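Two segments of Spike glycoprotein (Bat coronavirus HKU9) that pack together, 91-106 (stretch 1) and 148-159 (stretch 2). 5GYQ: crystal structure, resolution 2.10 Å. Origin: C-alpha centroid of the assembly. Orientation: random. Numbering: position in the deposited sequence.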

ATOM      1  N   ASN A  91     -12.750   1.744  -0.516  1.00 15.76           N
ATOM      2  CA  ASN A  91     -11.634   1.989   0.401  1.00 10.59           C
ATOM      3  C   ASN A  91     -10.315   2.343  -0.276  1.00 13.46           C
ATOM      4  O   ASN A  91      -9.778   3.429  -0.057  1.00 10.89           O
ATOM      5  N   TYR A  92      -9.786   1.423  -1.077  1.00 11.91           N
ATOM      6  CA  TYR A  92      -8.556   1.677  -1.819  1.00 12.59           C
ATOM      7  C   TYR A  92      -8.607   1.003  -3.182  1.00 13.02           C
ATOM      8  O   TYR A  92      -8.898  -0.188  -3.280  1.00 11.50           O
ATOM      9  N   ALA A  93      -8.302   1.764  -4.230  1.00 14.46           N
ATOM     10  CA  ALA A  93      -8.332   1.239  -5.593  1.00 16.42           C
ATOM     11  C   ALA A  93      -7.050   1.566  -6.351  1.00 16.45           C
ATOM     12  O   ALA A  93      -6.549   2.689  -6.288  1.00 16.54           O
ATOM     13  N   LEU A  94      -6.526   0.578  -7.068  1.00 17.72           N
ATOM     14  CA  LEU A  94      -5.355   0.785  -7.915  1.00 21.76           C
ATOM     15  C   LEU A  94      -5.649   1.802  -9.013  1.00 16.80           C
ATOM     16  O   LEU A  94      -6.766   1.862  -9.524  1.00 22.75           O
ATOM     17  N   PRO A  95      -4.644   2.609  -9.379  1.00 21.67           N
ATOM     18  CA  PRO A  95      -4.843   3.565 -10.472  1.00 23.32           C
ATOM     19  C   PRO A  95      -4.849   2.856 -11.820  1.00 29.36           C
ATOM     20  O   PRO A  95      -4.434   1.697 -11.904  1.00 21.76           O
ATOM     21  N   ASP A  96      -5.319   3.539 -12.859  1.00 28.30           N
ATOM     22  CA  ASP A  96      -5.287   2.985 -14.207  1.00 30.78           C
ATOM     23  C   ASP A  96      -3.841   2.807 -14.659  1.00 28.73           C
ATOM     24  O   ASP A  96      -2.987   3.633 -14.344  1.00 35.10           O
ATOM     25  N   ASN A  97      -3.579   1.726 -15.390  1.00 34.12           N
ATOM     26  CA  ASN A  97      -2.235   1.400 -15.865  1.00 36.62           C
ATOM     27  C   ASN A  97      -1.197   1.428 -14.746  1.00 38.27           C
ATOM     28  O   ASN A  97      -0.201   2.150 -14.822  1.00 38.36           O
ATOM     29  N   PHE A  98      -1.444   0.635 -13.710  1.00 26.27           N
ATOM     30  CA  PHE A  98      -0.582   0.605 -12.540  1.00 23.96           C
ATOM     31  C   PHE A  98       0.799   0.056 -12.875  1.00 25.84           C
ATOM     32  O   PHE A  98       0.931  -1.050 -13.398  1.00 25.19           O
ATOM     33  N   TYR A  99       1.821   0.853 -12.584  1.00 25.42           N
ATOM     34  CA  TYR A  99       3.210   0.428 -12.707  1.00 24.26           C
ATOM     35  C   TYR A  99       3.817   0.398 -11.313  1.00 27.63           C
ATOM     36  O   TYR A  99       3.931   1.435 -10.658  1.00 23.12           O
ATOM     37  N   GLY A 100       4.182  -0.793 -10.851  1.00 22.85           N
ATOM     38  CA  GLY A 100       4.690  -0.934  -9.499  1.00 20.99           C
ATOM     39  C   GLY A 100       4.415  -2.293  -8.891  1.00 22.75           C
ATOM     40  O   GLY A 100       4.313  -3.276  -9.610  1.00 23.68           O
ATOM     41  N   CYS A 101       4.288  -2.359  -7.568  1.00 22.30           N
ATOM     42  CA  CYS A 101       4.140  -3.654  -6.902  1.00 20.42           C
ATOM     43  C   CYS A 101       3.151  -3.677  -5.740  1.00 20.78           C
ATOM     44  O   CYS A 101       2.994  -2.701  -5.010  1.00 21.08           O
ATOM     45  N   LEU A 102       2.493  -4.821  -5.587  1.00 21.64           N
ATOM     46  CA  LEU A 102       1.642  -5.111  -4.443  1.00 24.26           C
ATOM     47  C   LEU A 102       2.369  -6.083  -3.529  1.00 28.38           C
ATOM     48  O   LEU A 102       2.645  -7.224  -3.914  1.00 23.95           O
ATOM     49  N   HIS A 103       2.686  -5.627  -2.323  1.00 20.21           N
ATOM     50  CA  HIS A 103       3.416  -6.459  -1.380  1.00 20.11           C
ATOM     51  C   HIS A 103       2.593  -6.743  -0.131  1.00 19.76           C
ATOM     52  O   HIS A 103       2.442  -5.888   0.742  1.00 14.52           O
ATOM     53  N   ALA A 104       2.065  -7.959  -0.054  1.00 15.08           N
ATOM     54  CA  ALA A 104       1.333  -8.408   1.117  1.00 18.33           C
ATOM     55  C   ALA A 104       2.245  -9.231   2.017  1.00 21.83           C
ATOM     56  O   ALA A 104       2.932 -10.147   1.555  1.00 23.73           O
ATOM     57  N   PHE A 105       2.248  -8.894   3.302  1.00 24.15           N
ATOM     58  CA  PHE A 105       3.133  -9.536   4.265  1.00 24.97           C
ATOM     59  C   PHE A 105       2.378  -9.926   5.531  1.00 25.16           C
ATOM     60  O   PHE A 105       1.323  -9.366   5.834  1.00 23.52           O
ATOM     61  N   TYR A 106       2.928 -10.886   6.270  1.00 26.88           N
ATOM     62  CA  TYR A 106       2.261 -11.435   7.447  1.00 24.80           C
ATOM     63  C   TYR A 106       2.251 -10.479   8.637  1.00 30.47           C
ATOM     64  O   TYR A 106       3.252  -9.833   8.941  1.00 30.28           O
ATOM     65  N   VAL A 148      -5.676 -10.883   9.057  1.00 27.21           N
ATOM     66  CA  VAL A 148      -5.294  -9.752   8.227  1.00 23.82           C
ATOM     67  C   VAL A 148      -3.815  -9.749   7.841  1.00 24.36           C
ATOM     68  O   VAL A 148      -2.945 -10.134   8.625  1.00 27.18           O
ATOM     69  N   TYR A 149      -3.553  -9.333   6.607  1.00 24.97           N
ATOM     70  CA  TYR A 149      -2.202  -9.125   6.118  1.00 21.22           C
ATOM     71  C   TYR A 149      -1.890  -7.641   6.024  1.00 27.04           C
ATOM     72  O   TYR A 149      -2.789  -6.815   5.856  1.00 19.32           O
ATOM     73  N   GLY A 150      -0.609  -7.309   6.136  1.00 16.85           N
ATOM     74  CA  GLY A 150      -0.148  -5.973   5.822  1.00 15.91           C
ATOM     75  C   GLY A 150      -0.044  -5.841   4.315  1.00 17.42           C
ATOM     76  O   GLY A 150       0.236  -6.815   3.618  1.00 19.16           O
ATOM     77  N   LEU A 151      -0.280  -4.638   3.808  1.00 17.21           N
ATOM     78  CA  LEU A 151      -0.200  -4.382   2.378  1.00 11.78           C
ATOM     79  C   LEU A 151       0.498  -3.067   2.095  1.00 16.15           C
ATOM     80  O   LEU A 151       0.077  -2.000   2.573  1.00 17.43           O
ATOM     81  N   ALA A 152       1.573  -3.165   1.319  1.00 16.43           N
ATOM     82  CA  ALA A 152       2.277  -2.010   0.797  1.00 14.57           C
ATOM     83  C   ALA A 152       2.155  -1.996  -0.720  1.00 16.24           C
ATOM     84  O   ALA A 152       2.617  -2.912  -1.401  1.00 18.35           O
ATOM     85  N   VAL A 153       1.502  -0.965  -1.237  1.00 19.06           N
ATOM     86  CA  VAL A 153       1.381  -0.750  -2.669  1.00 14.69           C
ATOM     87  C   VAL A 153       2.464   0.220  -3.098  1.00 21.10           C
ATOM     88  O   VAL A 153       2.455   1.391  -2.709  1.00 21.81           O
ATOM     89  N   ILE A 154       3.408  -0.280  -3.883  1.00 19.26           N
ATOM     90  CA  ILE A 154       4.520   0.530  -4.342  1.00 18.84           C
ATOM     91  C   ILE A 154       4.264   0.998  -5.767  1.00 21.78           C
ATOM     92  O   ILE A 154       4.284   0.201  -6.695  1.00 23.48           O
ATOM     93  N   THR A 155       3.995   2.290  -5.928  1.00 17.02           N
ATOM     94  CA  THR A 155       3.800   2.890  -7.243  1.00 19.07           C
ATOM     95  C   THR A 155       5.101   3.499  -7.742  1.00 25.69           C
ATOM     96  O   THR A 155       5.729   4.289  -7.044  1.00 25.14           O
ATOM     97  N   LEU A 156       5.498   3.131  -8.952  1.00 25.00           N
ATOM     98  CA  LEU A 156       6.760   3.591  -9.508  1.00 24.05           C
ATOM     99  C   LEU A 156       6.549   4.568 -10.649  1.00 29.52           C
ATOM    100  O   LEU A 156       5.595   4.443 -11.416  1.00 33.95           O
ATOM    101  N   LYS A 157       7.437   5.550 -10.754  1.00 33.75           N
ATOM    102  CA  LYS A 157       7.482   6.391 -11.945  1.00 31.36           C
ATOM    103  C   LYS A 157       8.853   6.262 -12.595  1.00 40.16           C
ATOM    104  O   LYS A 157       9.874   6.267 -11.906  1.00 32.77           O
ATOM    105  N   PRO A 158       8.880   6.126 -13.929  1.00 44.38           N
ATOM    106  CA  PRO A 158      10.139   5.925 -14.652  1.00 45.06           C
ATOM    107  C   PRO A 158      11.099   7.097 -14.488  1.00 46.41           C
ATOM    108  O   PRO A 158      10.666   8.244 -14.368  1.00 40.61           O
ATOM    109  N   ALA A 159      12.393   6.797 -14.471  1.00 41.65           N
ATOM    110  CA  ALA A 159      13.416   7.826 -14.364  1.00 44.52           C
ATOM    111  C   ALA A 159      13.358   8.746 -15.576  1.00 51.29           C
ATOM    112  O   ALA A 159      13.210   8.287 -16.709  1.00 56.51           O
TER

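What forms the apolar centre of the contact? Val153, with chi1 t, reaches from its strand into a pocket lined by four side chains of the other stretch. Its CG1 lies 3.6 Å from Phe98 CZ, 3.7 Å from Leu102 CD2 and 3.9 Å from Leu94 CD2, while Val153 CG2 is 3.8 Å from Tyr92 CE2. Leu102 and Leu94 share the m, t rotamer, and the CA-to-CB bond of Leu94 points sideways, so its far end makes the approach. Tyr92 (chi1 t) points toward the strand, and its OH, hydrogen-bonded elsewhere in the structure, comes within 3.4 Å of Val153 CG1. Along the same face, Ala104 CB meets Leu151 CD1 more loosely, at 4.4 Å, Leu151 being in the t, p rotamer.

What occupies the other face of the sheet? Here Cys101, His103 and Phe105 alternate with the residues just described and pair with Ile154, Ala152 and Gly150. Cys101 CB is 4.4 Å from Ile154 CB; both residues have chi1 m, and the cysteine is bonded covalently to a group elsewhere in the structure. His103, chi1 t, has its CB 4.5 Å from Ala152 CB, but its ring leads away and both ring nitrogens find hydrogen bonds elsewhere. Phe105, chi1 p, folds its ring back over Gly150, whose CA sits 3.7 Å from the centroid of the Phe105 ring in a CH-pi contact. A CB on Gly150 would fall 2.2 Å from Phe105 CZ, so the absent side chain makes room for the ring.

How do the aromatic residues close the two ends? At one end Tyr99, chi1 t, lays a ring face against Leu156 (m, t): Leu156 CB is 4.0 Å from the centroid of the Tyr99 ring, and Pro158 CD lies 4.2 Å from Tyr99 CE2. At the other, Tyr149 turns its edge toward the face of Tyr106, with CE1 of Tyr106 3.7 Å from CE1 of Tyr149. Both tyrosines have chi1 m, and both hydroxyls are hydrogen-bonded elsewhere.

Where are the polar partners? They lie chiefly in the backbone, because no side chain makes a hydrogen bond across the contact. Antiparallel pairing joins Cys101 N to Ile154 O and Ile154 N to Cys101 O, both at 2.7 Å, and Leu156 N extends the ladder to Tyr99 O at 2.9 Å. Near this end Thr155, chi1 m, brings OG1 to 3.3 Å from Phe98 CE1, at the edge of the ring, a polar atom bordering the apolar cluster.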

ATOM      1  CB  ASN A  91     -11.433   0.770   1.301  1.00 12.24           C
ATOM      2  CG  ASN A  91     -12.643   0.485   2.164  1.00 12.05           C
ATOM      3  OD1 ASN A  91     -12.725   0.934   3.309  1.00 11.30           O
ATOM      4  ND2 ASN A  91     -13.602  -0.246   1.611  1.00 13.30           N
ATOM      5  CB  TYR A  92      -7.331   1.186  -1.042  1.00 12.17           C
ATOM      6  CG  TYR A  92      -6.023   1.477  -1.746  1.00 13.49           C
ATOM      7  CD1 TYR A  92      -5.332   2.651  -1.504  1.00 13.05           C
ATOM      8  CD2 TYR A  92      -5.489   0.581  -2.669  1.00 17.04           C
ATOM      9  CE1 TYR A  92      -4.143   2.928  -2.152  1.00 17.27           C
ATOM     10  CE2 TYR A  92      -4.304   0.851  -3.322  1.00 18.00           C
ATOM     11  CZ  TYR A  92      -3.634   2.025  -3.059  1.00 16.46           C
ATOM     12  OH  TYR A  92      -2.450   2.294  -3.706  1.00 18.55           O
ATOM     13  CB  ALA A  93      -9.535   1.787  -6.339  1.00 17.87           C
ATOM     14  CB  LEU A  94      -4.902  -0.536  -8.537  1.00 16.92           C
ATOM     15  CG  LEU A  94      -4.332  -1.571  -7.572  1.00 20.12           C
ATOM     16  CD1 LEU A  94      -4.010  -2.853  -8.315  1.00 23.44           C
ATOM     17  CD2 LEU A  94      -3.095  -1.016  -6.886  1.00 16.72           C
ATOM     18  CB  PRO A  95      -3.639   4.497 -10.343  1.00 25.21           C
ATOM     19  CG  PRO A  95      -2.572   3.634  -9.756  1.00 23.18           C
ATOM     20  CD  PRO A  95      -3.283   2.687  -8.816  1.00 20.67           C
ATOM     21  CB  ASP A  96      -6.043   3.888 -15.182  1.00 45.55           C
ATOM     22  CG  ASP A  96      -7.490   4.100 -14.777  1.00 62.37           C
ATOM     23  OD1 ASP A  96      -7.929   5.269 -14.730  1.00 71.72           O
ATOM     24  OD2 ASP A  96      -8.189   3.098 -14.508  1.00 51.14           O
ATOM     25  CB  ASN A  97      -1.821   2.352 -16.988  1.00 37.58           C
ATOM     26  CG  ASN A  97      -2.508   2.030 -18.299  1.00 48.66           C
ATOM     27  OD1 ASN A  97      -2.830   0.873 -18.577  1.00 43.23           O
ATOM     28  ND2 ASN A  97      -2.739   3.054 -19.113  1.00 44.24           N
ATOM     29  CB  PHE A  98      -1.227  -0.229 -11.430  1.00 18.49           C
ATOM     30  CG  PHE A  98      -0.380  -0.356 -10.195  1.00 15.59           C
ATOM     31  CD1 PHE A  98      -0.078   0.757  -9.429  1.00 20.23           C
ATOM     32  CD2 PHE A  98       0.102  -1.591  -9.795  1.00 19.76           C
ATOM     33  CE1 PHE A  98       0.700   0.641  -8.290  1.00 16.52           C
ATOM     34  CE2 PHE A  98       0.879  -1.713  -8.658  1.00 23.49           C
ATOM     35  CZ  PHE A  98       1.178  -0.595  -7.907  1.00 19.76           C
ATOM     36  CB  TYR A  99       3.985   1.368 -13.638  1.00 23.54           C
ATOM     37  CG  TYR A  99       5.492   1.188 -13.634  1.00 26.59           C
ATOM     38  CD1 TYR A  99       6.065  -0.075 -13.679  1.00 32.82           C
ATOM     39  CD2 TYR A  99       6.339   2.289 -13.620  1.00 35.91           C
ATOM     40  CE1 TYR A  99       7.443  -0.237 -13.685  1.00 38.60           C
ATOM     41  CE2 TYR A  99       7.716   2.140 -13.629  1.00 29.66           C
ATOM     42  CZ  TYR A  99       8.262   0.875 -13.663  1.00 33.90           C
ATOM     43  OH  TYR A  99       9.630   0.722 -13.671  1.00 38.96           O
ATOM     44  CB  CYS A 101       5.503  -4.138  -6.398  1.00 26.53           C
ATOM     45  SG  CYS A 101       6.654  -4.574  -7.718  1.00 57.37           S
ATOM     46  CB  LEU A 102       0.307  -5.710  -4.884  1.00 19.08           C
ATOM     47  CG  LEU A 102      -0.507  -4.933  -5.914  1.00 28.31           C
ATOM     48  CD1 LEU A 102      -1.758  -5.715  -6.280  1.00 24.57           C
ATOM     49  CD2 LEU A 102      -0.868  -3.561  -5.378  1.00 25.53           C
ATOM     50  CB  HIS A 103       4.738  -5.795  -0.998  1.00 24.28           C
ATOM     51  CG  HIS A 103       5.682  -6.704  -0.274  1.00 26.72           C
ATOM     52  ND1 HIS A 103       6.952  -6.319   0.092  1.00 32.50           N
ATOM     53  CD2 HIS A 103       5.538  -7.984   0.146  1.00 28.31           C
ATOM     54  CE1 HIS A 103       7.552  -7.323   0.710  1.00 37.19           C
ATOM     55  NE2 HIS A 103       6.716  -8.342   0.755  1.00 35.03           N
ATOM     56  CB  ALA A 104       0.117  -9.212   0.710  1.00 19.61           C
ATOM     57  CB  PHE A 105       4.309  -8.615   4.607  1.00 28.17           C
ATOM     58  CG  PHE A 105       3.896  -7.252   5.098  1.00 26.36           C
ATOM     59  CD1 PHE A 105       3.779  -6.994   6.454  1.00 25.79           C
ATOM     60  CD2 PHE A 105       3.639  -6.225   4.204  1.00 24.72           C
ATOM     61  CE1 PHE A 105       3.407  -5.740   6.909  1.00 27.43           C
ATOM     62  CE2 PHE A 105       3.264  -4.972   4.654  1.00 17.78           C
ATOM     63  CZ  PHE A 105       3.149  -4.731   6.007  1.00 24.36           C
ATOM     64  CB  TYR A 106       2.918 -12.761   7.853  1.00 31.97           C
ATOM     65  CG  TYR A 106       2.643 -13.890   6.885  1.00 26.56           C
ATOM     66  CD1 TYR A 106       1.486 -14.652   6.986  1.00 37.43           C
ATOM     67  CD2 TYR A 106       3.534 -14.187   5.865  1.00 31.93           C
ATOM     68  CE1 TYR A 106       1.226 -15.683   6.100  1.00 35.20           C
ATOM     69  CE2 TYR A 106       3.284 -15.217   4.974  1.00 32.77           C
ATOM     70  CZ  TYR A 106       2.128 -15.960   5.095  1.00 32.65           C
ATOM     71  OH  TYR A 106       1.875 -16.982   4.210  1.00 40.62           O
ATOM     72  CB  VAL A 148      -5.667  -8.431   8.953  1.00 25.24           C
ATOM     73  CG1 VAL A 148      -4.539  -7.421   8.908  1.00 27.39           C
ATOM     74  CG2 VAL A 148      -6.946  -7.853   8.368  1.00 20.66           C
ATOM     75  CB  TYR A 149      -2.011  -9.773   4.747  1.00 22.99           C
ATOM     76  CG  TYR A 149      -2.300 -11.252   4.723  1.00 39.82           C
ATOM     77  CD1 TYR A 149      -1.421 -12.159   5.298  1.00 37.29           C
ATOM     78  CD2 TYR A 149      -3.451 -11.743   4.121  1.00 33.81           C
ATOM     79  CE1 TYR A 149      -1.681 -13.512   5.280  1.00 43.90           C
ATOM     80  CE2 TYR A 149      -3.718 -13.097   4.097  1.00 38.42           C
ATOM     81  CZ  TYR A 149      -2.829 -13.977   4.678  1.00 46.46           C
ATOM     82  OH  TYR A 149      -3.086 -15.328   4.657  1.00 56.50           O
ATOM     83  CB  LEU A 151      -1.590  -4.365   1.740  1.00 13.07           C
ATOM     84  CG  LEU A 151      -1.585  -4.047   0.238  1.00 13.93           C
ATOM     85  CD1 LEU A 151      -0.947  -5.180  -0.546  1.00 16.31           C
ATOM     86  CD2 LEU A 151      -2.983  -3.757  -0.282  1.00 13.32           C
ATOM     87  CB  ALA A 152       3.740  -2.028   1.221  1.00 16.65           C
ATOM     88  CB  VAL A 153       0.003  -0.193  -3.057  1.00 16.72           C
ATOM     89  CG1 VAL A 153      -0.088  -0.010  -4.567  1.00 15.26           C
ATOM     90  CG2 VAL A 153      -1.100  -1.112  -2.557  1.00 12.03           C
ATOM     91  CB  ILE A 154       5.846  -0.253  -4.268  1.00 19.76           C
ATOM     92  CG1 ILE A 154       6.015  -0.866  -2.875  1.00 26.79           C
ATOM     93  CG2 ILE A 154       7.021   0.653  -4.599  1.00 22.41           C
ATOM     94  CD1 ILE A 154       7.232  -1.752  -2.730  1.00 27.90           C
ATOM     95  CB  THR A 155       2.719   3.986  -7.224  1.00 22.46           C
ATOM     96  OG1 THR A 155       1.497   3.450  -6.704  1.00 23.26           O
ATOM     97  CG2 THR A 155       2.481   4.523  -8.628  1.00 27.07           C
ATOM     98  CB  LEU A 156       7.579   2.398  -9.998  1.00 22.93           C
ATOM     99  CG  LEU A 156       7.833   1.307  -8.960  1.00 23.24           C
ATOM    100  CD1 LEU A 156       8.417   0.078  -9.627  1.00 23.68           C
ATOM    101  CD2 LEU A 156       8.756   1.823  -7.867  1.00 23.91           C
ATOM    102  CB  LYS A 157       7.168   7.850 -11.607  1.00 36.15           C
ATOM    103  CG  LYS A 157       5.726   8.247 -11.912  1.00 49.13           C
ATOM    104  CD  LYS A 157       5.295   9.485 -11.135  1.00 57.85           C
ATOM    105  CE  LYS A 157       6.117  10.712 -11.503  1.00 64.95           C
ATOM    106  NZ  LYS A 157       5.633  11.367 -12.753  1.00 59.85           N
ATOM    107  CB  PRO A 158       9.690   5.783 -16.111  1.00 44.85           C
ATOM    108  CG  PRO A 158       8.362   6.447 -16.170  1.00 48.01           C
ATOM    109  CD  PRO A 158       7.724   6.186 -14.841  1.00 37.97           C
ATOM    110  CB  ALA A 159      14.792   7.196 -14.233  1.00 42.79           C
TER